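Local coordinates for envelope polyprotein (PDB 5FXU), which forms the Gn glycoprotein ectodomain of the Puumala hantavirus surface, probably acting with its partner glycoprotein in host-cell entry, at residues Leu93-Pro96 and Leu97-Glu100. Residues are numbered along the deposited sequence; the frame is centred on the assembly and turned at random.
Sequences LVPP and LVIE
Leu-97 CG lies 4.4 Å from Pro-96 CB, little more than a neighbour's contact, and the residue fills the third position of a type II beta turn from Pro-95 to Val-98, in the loop between strand 79-89 and helix 102-105. Its positive phi of 76° suits that place, and its backbone N makes a weak hydrogen bond of 3.5 Å to Glu-100 OE2. At Val-98 the turn closes through N to Pro-95 O, a nearly straight (163°) but long and weak bond of 3.4 Å. The side chain of Val-98 reaches back with both branches: with CG1 anti to the backbone N (chi1 168°), CG2 falls beside that N and lies against the ring of Pro-95, 3.9 Å from CD, while CB and CG1 meet Val-94 CG1. Val-94 CG1 also meets the end of Ile-99, 3.9 Å from CD1, as the two side chains cross at about a right angle; Ile-196 and Ile-231, on strands 185-197 and 228-234, extend this apolar patch. Ile-99 N donates to a water that in turn donates to Pro-95 O and, at 2.7 Å, to Glu-100 OE1. Glu-100 thus spreads its carboxylate between this water and, through OE2, Leu-97 N and the hydroxyl of Tyr-229. With Pro-96 restricting phi at its second position, the turn is probably held through water and carboxylate as much as by its own weak bond.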
loop_
_atom_site.group_PDB
_atom_site.type_symbol
_atom_site.label_atom_id
_atom_site.label_comp_id
_atom_site.label_asym_id
_atom_site.label_seq_id
_atom_site.Cartn_x
_atom_site.Cartn_y
_atom_site.Cartn_z
ATOM N N LEU A 93 6.657 -3.597 -3.880
ATOM C CA LEU A 93 7.544 -2.539 -4.358
ATOM C C LEU A 93 7.423 -2.558 -5.865
ATOM O O LEU A 93 8.158 -3.263 -6.560
ATOM C CB LEU A 93 9.012 -2.784 -4.000
ATOM C CG LEU A 93 9.507 -2.319 -2.654
ATOM C CD1 LEU A 93 8.957 -3.253 -1.594
ATOM C CD2 LEU A 93 11.028 -2.326 -2.622
ATOM N N VAL A 94 6.504 -1.780 -6.372
ATOM C CA VAL A 94 6.161 -1.837 -7.765
ATOM C C VAL A 94 6.980 -0.756 -8.482
ATOM O O VAL A 94 7.081 0.368 -8.004
ATOM C CB VAL A 94 4.647 -1.641 -7.928
ATOM C CG1 VAL A 94 4.246 -1.833 -9.374
ATOM C CG2 VAL A 94 3.900 -2.625 -7.037
ATOM N N PRO A 95 7.614 -1.102 -9.607
ATOM C CA PRO A 95 8.388 -0.076 -10.308
ATOM C C PRO A 95 7.499 0.949 -10.955
ATOM O O PRO A 95 6.328 0.675 -11.198
ATOM C CB PRO A 95 9.143 -0.856 -11.391
ATOM C CG PRO A 95 9.136 -2.266 -10.933
ATOM C CD PRO A 95 7.842 -2.438 -10.191
ATOM N N PRO A 96 8.057 2.117 -11.273
ATOM C CA PRO A 96 7.271 3.132 -12.008
ATOM C C PRO A 96 6.738 2.596 -13.330
ATOM O O PRO A 96 7.377 1.761 -13.934
ATOM C CB PRO A 96 8.279 4.250 -12.264
ATOM C CG PRO A 96 9.440 3.986 -11.364
ATOM C CD PRO A 96 9.446 2.540 -11.015
ATOM N N LEU A 97 5.551 3.054 -13.708
ATOM C CA LEU A 97 4.841 2.701 -14.949
ATOM C C LEU A 97 4.169 1.326 -15.001
ATOM O O LEU A 97 3.349 1.085 -15.879
ATOM C CB LEU A 97 5.736 2.899 -16.189
ATOM C CG LEU A 97 6.448 4.261 -16.293
ATOM C CD1 LEU A 97 7.230 4.333 -17.594
ATOM C CD2 LEU A 97 5.482 5.451 -16.185
ATOM N N VAL A 98 4.499 0.417 -14.090
ATOM C CA VAL A 98 4.013 -0.966 -14.193
ATOM C C VAL A 98 2.491 -1.022 -14.027
ATOM O O VAL A 98 1.801 -1.575 -14.889
ATOM C CB VAL A 98 4.750 -1.888 -13.209
ATOM C CG1 VAL A 98 4.078 -3.234 -13.091
ATOM C CG2 VAL A 98 6.193 -2.045 -13.650
ATOM N N ILE A 99 1.981 -0.431 -12.944
ATOM C CA ILE A 99 0.545 -0.374 -12.736
ATOM C C ILE A 99 -0.105 0.545 -13.789
ATOM O O ILE A 99 -1.150 0.209 -14.350
ATOM C CB ILE A 99 0.175 0.056 -11.301
ATOM C CG1 ILE A 99 0.538 -1.061 -10.328
ATOM C CG2 ILE A 99 -1.315 0.359 -11.189
ATOM C CD1 ILE A 99 0.567 -0.649 -8.879
ATOM N N GLU A 100 0.509 1.697 -14.040
ATOM C CA GLU A 100 -0.074 2.699 -14.949
ATOM C C GLU A 100 -0.324 2.165 -16.341
ATOM O O GLU A 100 -1.286 2.558 -16.977
ATOM C CB GLU A 100 0.802 3.954 -15.034
ATOM C CG GLU A 100 0.953 4.707 -13.709
ATOM C CD GLU A 100 2.240 4.363 -12.965
ATOM O OE1 GLU A 100 2.441 3.165 -12.599
ATOM O OE2 GLU A 100 3.049 5.291 -12.738
HETATM O O HOH W 1 3.519 1.151 -11.087
#